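Local atomic coordinates of peptidase M42 (Thaumarchaeota archaeon SCGC AB-539-E09, PDB entry 5DS0), a protein that is probably an aminopeptidase of the M42 (TET) family, using two metal ions, here cobalt, to remove residues from the N termini of peptides. Residues G65-V70 with G208-Q213; F179-G184 with V235-I240. All blocks are in the same frame, centred on the assembly; numbering follows the deposited sequence.

Contact 1: G65-V70 with G208-Q213; sequences GHTDEV and GSATVQ. With CO (cobalt (II) ion), chain T.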
ATOM      1  N   GLY C  65       9.551 -44.989 -15.528  1.00 41.53           N
ATOM      2  CA  GLY C  65      10.309 -43.920 -14.868  1.00 40.42           C
ATOM      3  C   GLY C  65      10.886 -42.999 -15.919  1.00 39.88           C
ATOM      4  O   GLY C  65      11.524 -43.463 -16.852  1.00 41.11           O
ATOM      5  N   HIS C  66      10.642 -41.702 -15.807  1.00 38.80           N
ATOM      6  CA  HIS C  66      11.048 -40.793 -16.876  1.00 38.36           C
ATOM      7  C   HIS C  66      12.526 -40.452 -16.784  1.00 37.73           C
ATOM      8  O   HIS C  66      13.043 -40.197 -15.701  1.00 37.19           O
ATOM      9  CB  HIS C  66      10.163 -39.528 -16.932  1.00 38.24           C
ATOM     10  CG  HIS C  66      10.304 -38.605 -15.761  1.00 37.33           C
ATOM     11  ND1 HIS C  66      11.236 -37.592 -15.719  1.00 36.84           N
ATOM     12  CD2 HIS C  66       9.590 -38.505 -14.614  1.00 37.21           C
ATOM     13  CE1 HIS C  66      11.109 -36.921 -14.586  1.00 36.58           C
ATOM     14  NE2 HIS C  66      10.121 -37.459 -13.895  1.00 36.85           N
ATOM     15  N   THR C  67      13.203 -40.456 -17.934  1.00 37.29           N
ATOM     16  CA  THR C  67      14.625 -40.178 -17.979  1.00 36.35           C
ATOM     17  C   THR C  67      14.937 -38.744 -18.335  1.00 35.57           C
ATOM     18  O   THR C  67      16.103 -38.344 -18.315  1.00 35.15           O
ATOM     19  CB  THR C  67      15.321 -41.059 -19.000  1.00 37.12           C
ATOM     20  OG1 THR C  67      14.652 -40.925 -20.263  1.00 38.14           O
ATOM     21  CG2 THR C  67      15.299 -42.497 -18.556  1.00 37.67           C
ATOM     22  N   ASP C  68      13.931 -37.965 -18.706  1.00 35.64           N
ATOM     23  CA  ASP C  68      14.172 -36.538 -18.914  1.00 35.54           C
ATOM     24  C   ASP C  68      14.367 -35.858 -17.570  1.00 35.57           C
ATOM     25  O   ASP C  68      13.811 -36.282 -16.556  1.00 36.16           O
ATOM     26  CB  ASP C  68      13.075 -35.856 -19.748  1.00 35.59           C
ATOM     27  CG  ASP C  68      11.731 -35.808 -19.055  1.00 35.62           C
ATOM     28  OD1 ASP C  68      11.301 -36.839 -18.497  1.00 35.77           O
ATOM     29  OD2 ASP C  68      11.078 -34.744 -19.106  1.00 35.82           O
ATOM     30  N   GLU C  69      15.201 -34.830 -17.575  1.00 36.12           N
ATOM     31  CA  GLU C  69      15.464 -34.014 -16.400  1.00 36.39           C
ATOM     32  C   GLU C  69      15.073 -32.580 -16.704  1.00 35.95           C
ATOM     33  O   GLU C  69      15.055 -32.137 -17.853  1.00 36.20           O
ATOM     34  CB  GLU C  69      16.948 -34.063 -16.023  1.00 37.42           C
ATOM     35  CG  GLU C  69      17.877 -33.605 -17.154  1.00 38.64           C
ATOM     36  CD  GLU C  69      19.350 -33.631 -16.794  1.00 39.39           C
ATOM     37  OE1 GLU C  69      19.711 -33.048 -15.734  1.00 40.49           O
ATOM     38  OE2 GLU C  69      20.132 -34.217 -17.578  1.00 39.15           O
ATOM     39  N   VAL C  70      14.791 -31.824 -15.666  1.00 35.14           N
ATOM     40  CA  VAL C  70      14.569 -30.411 -15.875  1.00 34.28           C
ATOM     41  C   VAL C  70      15.846 -29.816 -16.434  1.00 33.04           C
ATOM     42  O   VAL C  70      16.941 -30.259 -16.105  1.00 31.50           O
ATOM     43  CB  VAL C  70      14.124 -29.695 -14.593  1.00 34.24           C
ATOM     44  CG1 VAL C  70      12.759 -30.228 -14.159  1.00 34.71           C
ATOM     45  CG2 VAL C  70      15.150 -29.839 -13.479  1.00 33.48           C
ATOM     46  N   GLY C 208       9.144 -52.554 -18.926  1.00 39.62           N
ATOM     47  CA  GLY C 208       9.887 -51.569 -18.156  1.00 38.17           C
ATOM     48  C   GLY C 208      10.256 -50.409 -19.042  1.00 36.15           C
ATOM     49  O   GLY C 208      11.094 -50.535 -19.921  1.00 35.63           O
ATOM     50  N   SER C 209       9.674 -49.259 -18.774  1.00 35.25           N
ATOM     51  CA  SER C 209       9.748 -48.168 -19.712  1.00 35.15           C
ATOM     52  C   SER C 209      10.471 -46.932 -19.186  1.00 34.29           C
ATOM     53  O   SER C 209      10.157 -46.415 -18.129  1.00 33.54           O
ATOM     54  CB  SER C 209       8.343 -47.799 -20.151  1.00 35.27           C
ATOM     55  OG  SER C 209       8.409 -46.953 -21.268  1.00 35.59           O
ATOM     56  N   ALA C 210      11.437 -46.465 -19.965  1.00 34.47           N
ATOM     57  CA  ALA C 210      12.146 -45.223 -19.689  1.00 34.69           C
ATOM     58  C   ALA C 210      11.534 -44.093 -20.515  1.00 34.76           C
ATOM     59  O   ALA C 210      11.967 -43.816 -21.635  1.00 35.21           O
ATOM     60  CB  ALA C 210      13.617 -45.391 -20.018  1.00 35.20           C
ATOM     61  N   THR C 211      10.502 -43.469 -19.967  1.00 34.53           N
ATOM     62  CA  THR C 211       9.712 -42.501 -20.704  1.00 35.06           C
ATOM     63  C   THR C 211      10.432 -41.180 -20.894  1.00 35.07           C
ATOM     64  O   THR C 211      11.340 -40.844 -20.138  1.00 35.13           O
ATOM     65  CB  THR C 211       8.367 -42.240 -19.985  1.00 35.06           C
ATOM     66  OG1 THR C 211       8.587 -42.127 -18.573  1.00 35.53           O
ATOM     67  CG2 THR C 211       7.411 -43.373 -20.231  1.00 34.87           C
ATOM     68  N   VAL C 212       9.982 -40.422 -21.888  1.00 35.39           N
ATOM     69  CA  VAL C 212      10.526 -39.097 -22.170  1.00 36.27           C
ATOM     70  C   VAL C 212       9.491 -38.011 -21.921  1.00 36.21           C
ATOM     71  O   VAL C 212       8.293 -38.277 -21.840  1.00 37.20           O
ATOM     72  CB  VAL C 212      11.054 -38.979 -23.622  1.00 37.25           C
ATOM     73  CG1 VAL C 212      12.225 -39.929 -23.833  1.00 37.55           C
ATOM     74  CG2 VAL C 212       9.953 -39.228 -24.644  1.00 37.71           C
ATOM     75  N   GLN C 213       9.981 -36.788 -21.789  1.00 36.01           N
ATOM     76  CA  GLN C 213       9.138 -35.604 -21.708  1.00 36.53           C
ATOM     77  C   GLN C 213       8.053 -35.609 -20.620  1.00 36.30           C
ATOM     78  O   GLN C 213       6.979 -35.061 -20.832  1.00 36.19           O
ATOM     79  CB  GLN C 213       8.512 -35.329 -23.091  1.00 36.92           C
ATOM     80  CG  GLN C 213       9.553 -34.955 -24.132  1.00 36.65           C
ATOM     81  CD  GLN C 213       8.958 -34.459 -25.429  1.00 36.70           C
ATOM     82  OE1 GLN C 213       8.087 -33.583 -25.456  1.00 37.01           O
ATOM     83  NE2 GLN C 213       9.460 -34.983 -26.519  1.00 37.11           N
TER
HETATM   84 CO    CO T 401       9.329 -36.663 -12.133  1.00 22.75          CO

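Contact 2: F179-G184 with V235-I240; sequences FDDRIG and VLEVDI. With CO (cobalt (II) ion), chain T; CO (cobalt (II) ion), chain U.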
ATOM      1  N   PHE C 179      17.933 -37.161 -10.277  1.00 31.40           N
ATOM      2  CA  PHE C 179      17.300 -38.278  -9.590  1.00 31.33           C
ATOM      3  C   PHE C 179      15.852 -38.395 -10.062  1.00 30.69           C
ATOM      4  O   PHE C 179      15.367 -39.496 -10.251  1.00 31.39           O
ATOM      5  CB  PHE C 179      17.344 -38.117  -8.081  1.00 31.63           C
ATOM      6  CG  PHE C 179      18.712 -38.292  -7.492  1.00 32.29           C
ATOM      7  CD1 PHE C 179      19.499 -39.373  -7.836  1.00 32.91           C
ATOM      8  CD2 PHE C 179      19.195 -37.397  -6.559  1.00 32.55           C
ATOM      9  CE1 PHE C 179      20.749 -39.539  -7.282  1.00 32.92           C
ATOM     10  CE2 PHE C 179      20.447 -37.564  -6.002  1.00 32.67           C
ATOM     11  CZ  PHE C 179      21.227 -38.630  -6.373  1.00 32.90           C
ATOM     12  N   ASP C 180      15.190 -37.259 -10.254  1.00 29.65           N
ATOM     13  CA  ASP C 180      13.866 -37.205 -10.830  1.00 29.19           C
ATOM     14  C   ASP C 180      14.035 -37.217 -12.331  1.00 29.86           C
ATOM     15  O   ASP C 180      14.384 -36.184 -12.898  1.00 30.85           O
ATOM     16  CB  ASP C 180      13.188 -35.910 -10.379  1.00 28.67           C
ATOM     17  CG  ASP C 180      11.803 -35.728 -10.949  1.00 28.31           C
ATOM     18  OD1 ASP C 180      11.225 -36.695 -11.501  1.00 28.36           O
ATOM     19  OD2 ASP C 180      11.281 -34.593 -10.835  1.00 28.04           O
ATOM     20  N   ASP C 181      13.800 -38.340 -13.015  1.00 30.15           N
ATOM     21  CA  ASP C 181      13.338 -39.599 -12.433  1.00 30.11           C
ATOM     22  C   ASP C 181      14.192 -40.776 -12.933  1.00 30.46           C
ATOM     23  O   ASP C 181      13.692 -41.864 -13.216  1.00 30.32           O
ATOM     24  CB  ASP C 181      11.870 -39.797 -12.769  1.00 30.37           C
ATOM     25  CG  ASP C 181      11.242 -41.006 -12.074  1.00 30.52           C
ATOM     26  OD1 ASP C 181      11.772 -41.479 -11.046  1.00 30.61           O
ATOM     27  OD2 ASP C 181      10.195 -41.457 -12.580  1.00 30.67           O
ATOM     28  N   ARG C 182      15.497 -40.547 -13.020  1.00 30.94           N
ATOM     29  CA  ARG C 182      16.416 -41.580 -13.463  1.00 31.48           C
ATOM     30  C   ARG C 182      16.594 -42.613 -12.373  1.00 32.52           C
ATOM     31  O   ARG C 182      16.890 -43.775 -12.670  1.00 33.81           O
ATOM     32  CB  ARG C 182      17.745 -40.981 -13.912  1.00 31.01           C
ATOM     33  CG  ARG C 182      17.599 -40.290 -15.261  1.00 30.85           C
ATOM     34  CD  ARG C 182      18.818 -39.495 -15.687  1.00 30.59           C
ATOM     35  NE  ARG C 182      18.468 -38.510 -16.702  1.00 30.53           N
ATOM     36  CZ  ARG C 182      19.277 -37.550 -17.146  1.00 30.85           C
ATOM     37  NH1 ARG C 182      20.520 -37.450 -16.699  1.00 30.91           N
ATOM     38  NH2 ARG C 182      18.841 -36.683 -18.055  1.00 31.24           N
ATOM     39  N   ILE C 183      16.358 -42.225 -11.123  1.00 32.82           N
ATOM     40  CA  ILE C 183      16.370 -43.198 -10.051  1.00 33.62           C
ATOM     41  C   ILE C 183      15.204 -44.166 -10.220  1.00 33.77           C
ATOM     42  O   ILE C 183      15.346 -45.352  -9.932  1.00 35.13           O
ATOM     43  CB  ILE C 183      16.355 -42.556  -8.648  1.00 33.82           C
ATOM     44  CG1 ILE C 183      16.803 -43.566  -7.596  1.00 34.14           C
ATOM     45  CG2 ILE C 183      14.975 -42.053  -8.283  1.00 33.92           C
ATOM     46  CD1 ILE C 183      18.258 -44.007  -7.731  1.00 34.99           C
ATOM     47  N   GLY C 184      14.065 -43.680 -10.704  1.00 33.01           N
ATOM     48  CA  GLY C 184      12.935 -44.559 -11.021  1.00 32.61           C
ATOM     49  C   GLY C 184      13.249 -45.502 -12.175  1.00 32.57           C
ATOM     50  O   GLY C 184      12.908 -46.685 -12.133  1.00 32.94           O
ATOM     51  N   VAL C 235       4.092 -46.835 -11.565  1.00 35.30           N
ATOM     52  CA  VAL C 235       4.916 -45.710 -11.932  1.00 34.88           C
ATOM     53  C   VAL C 235       5.882 -45.416 -10.811  1.00 35.14           C
ATOM     54  O   VAL C 235       5.494 -45.337  -9.648  1.00 35.07           O
ATOM     55  CB  VAL C 235       4.061 -44.488 -12.231  1.00 35.04           C
ATOM     56  CG1 VAL C 235       4.931 -43.262 -12.402  1.00 35.24           C
ATOM     57  CG2 VAL C 235       3.252 -44.738 -13.482  1.00 35.61           C
ATOM     58  N   LEU C 236       7.150 -45.272 -11.168  1.00 36.29           N
ATOM     59  CA  LEU C 236       8.207 -44.994 -10.199  1.00 36.99           C
ATOM     60  C   LEU C 236       8.633 -43.563 -10.337  1.00 37.36           C
ATOM     61  O   LEU C 236       8.940 -43.114 -11.429  1.00 39.75           O
ATOM     62  CB  LEU C 236       9.388 -45.898 -10.450  1.00 37.92           C
ATOM     63  CG  LEU C 236       8.983 -47.352 -10.266  1.00 38.77           C
ATOM     64  CD1 LEU C 236       9.835 -48.328 -11.062  1.00 39.92           C
ATOM     65  CD2 LEU C 236       9.033 -47.687  -8.802  1.00 38.61           C
ATOM     66  N   GLU C 237       8.605 -42.837  -9.236  1.00 37.15           N
ATOM     67  CA  GLU C 237       8.897 -41.415  -9.234  1.00 36.63           C
ATOM     68  C   GLU C 237       9.687 -41.089  -7.975  1.00 37.27           C
ATOM     69  O   GLU C 237       9.981 -41.970  -7.169  1.00 37.72           O
ATOM     70  CB  GLU C 237       7.606 -40.590  -9.254  1.00 35.65           C
ATOM     71  CG  GLU C 237       7.237 -39.944 -10.585  1.00 35.98           C
ATOM     72  CD  GLU C 237       8.177 -38.842 -11.106  1.00 35.19           C
ATOM     73  OE1 GLU C 237       9.168 -38.470 -10.463  1.00 33.75           O
ATOM     74  OE2 GLU C 237       7.872 -38.318 -12.195  1.00 35.29           O
ATOM     75  N   VAL C 238      10.028 -39.817  -7.831  1.00 36.67           N
ATOM     76  CA  VAL C 238      10.577 -39.318  -6.609  1.00 36.58           C
ATOM     77  C   VAL C 238       9.448 -38.673  -5.815  1.00 37.43           C
ATOM     78  O   VAL C 238       8.416 -38.333  -6.360  1.00 36.52           O
ATOM     79  CB  VAL C 238      11.689 -38.293  -6.870  1.00 35.91           C
ATOM     80  CG1 VAL C 238      12.870 -38.964  -7.524  1.00 36.15           C
ATOM     81  CG2 VAL C 238      11.184 -37.142  -7.716  1.00 35.23           C
ATOM     82  N   ASP C 239       9.657 -38.540  -4.514  1.00 40.03           N
ATOM     83  CA  ASP C 239       8.732 -37.853  -3.634  1.00 42.52           C
ATOM     84  C   ASP C 239       9.511 -36.708  -3.036  1.00 43.19           C
ATOM     85  O   ASP C 239      10.713 -36.846  -2.764  1.00 44.53           O
ATOM     86  CB  ASP C 239       8.265 -38.794  -2.514  1.00 45.45           C
ATOM     87  CG  ASP C 239       6.764 -38.713  -2.250  1.00 47.81           C
ATOM     88  OD1 ASP C 239       6.199 -37.589  -2.279  1.00 50.84           O
ATOM     89  OD2 ASP C 239       6.157 -39.787  -1.995  1.00 47.00           O
ATOM     90  N   ILE C 240       8.861 -35.566  -2.857  1.00 43.17           N
ATOM     91  CA  ILE C 240       9.503 -34.457  -2.198  1.00 42.88           C
ATOM     92  C   ILE C 240       9.620 -34.854  -0.743  1.00 43.75           C
ATOM     93  O   ILE C 240       8.620 -35.146  -0.099  1.00 44.63           O
ATOM     94  CB  ILE C 240       8.701 -33.156  -2.324  1.00 44.12           C
ATOM     95  CG1 ILE C 240       8.621 -32.680  -3.786  1.00 44.54           C
ATOM     96  CG2 ILE C 240       9.348 -32.074  -1.475  1.00 45.15           C
ATOM     97  CD1 ILE C 240       7.265 -32.890  -4.445  1.00 45.01           C
TER
HETATM   98 CO    CO T 401       9.329 -36.663 -12.133  1.00 22.75          CO
HETATM   99 CO    CO U 402       9.887 -33.813 -11.798  1.00 29.98          CO

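Contact 1: G65-V70 with G208-Q213
His-66 ND1 is held by two oxygens, both from Asp-68. The firmer bond goes from ND1 to the backbone O of Asp-68, at 3.0 Å. It lies close to the imidazole plane and meets a lone pair in the carbonyl plane. A weak, bent second bond runs from ND1 to Asp-68 OD1. The carbonyl bond, with the metal bond from His-66 NE2 to cobalt at 2.1 Å, holds the rotation of the ring; the weak OD1 bond adds to it. CG of His-66 sits between its own backbone N and carbonyl carbon (chi1 68°), and this sends the ring away from residues 208-213. Asp-68 CG takes the same position, which brings OD1 beside ND1, out of the ring plane. Asp-68 OD2 lies against the Gln-213 backbone, 3.4 Å from Gln-213 CA, and accepts hydrogen bonds from Ser-20 OG and Glu-215 N. The carboxylate would probably make the imidazole a stronger metal ligand, consistent with a His-X-Asp motif of such enzymes. An alanine in place of Asp-68 would remove OD1 and OD2, and would probably lose the weak second grip on ND1 and the ties to Ser-20 and Glu-215.

The two backbones meet side by side. Gly-65 N bonds to Ser-209 O at 3.0 Å, nearly along the C=O axis. Thr-67 N does the same to Thr-211 O at 2.9 Å, with 163° at the hydrogen. Thr-211 OG1 touches His-66 CA at 3.3 Å; its hydrogen bond is with Asp-301. On the other face, Thr-67 CG2 touches Ala-210 CB at 3.7 Å.

The contact joins the C-terminal ends of the neighbouring parallel strands 60-66 and 205-211. Helix 24-34 packs against Thr-67 and Val-212, and helix 219-228 against Ser-209, Thr-211 and Gln-213.

Contact 2: F179-G184 with V235-I240
The dinuclear metal site is built here, where the start of helix 179-197 meets strand 232-240. Asp-180 bridges the two cobalt ions: OD1 binds the one shared with His-66 at 2.0 Å, and OD2 binds the other at 1.9 Å. CG of Asp-180 is anti to the backbone N (chi1 179°), which extends the carboxylate to the two ions. Glu-237 grips the first ion with both oxygens, OE1 at 2.5 Å and OE2 at 2.2 Å. Its chain bends at chi2 to bring the carboxylate back. The planes of the Asp-180 and Glu-237 carboxylates are 63° apart. OE1 of Glu-237 is steadied by Val-238 N at 3.1 Å, through its anti lone pair.

A cis peptide bond joins Asp-180 to Asp-181. The Asp-181 carboxylate stacks almost parallel on that of Glu-237, and its OD2 accepts a bond from His-66 N. Val-238 packs with CG2 on Asp-180 CB at 3.6 Å and CG1 on Ile-183 CG2 at 3.8 Å. Glu-215 and His-325 also bind the second ion. A bridging aspartate between two metal ions is characteristic of co-catalytic metallo-aminopeptidases such as the M42 family.

From the N terminus, the chain first lays down residues 65-70 at the end of strand 60-66. It then runs through the six-stranded barrel before returning as residues 179-184. Helix 179-197 leads to strand 205-211, where residues 208-213 close contact 1 over a loop of 137 residues. Residues 235-240 then close contact 2 over 50 residues. The two contacts cross, because their segments alternate along the chain. Both reach the same mixed sheet, in which strand 60-66 lies between 205-211 and 232-240. The centres of the two contacts are about 9 Å apart. A shared cobalt ion joins them, and so does a salt bridge from Glu-69 to Arg-182.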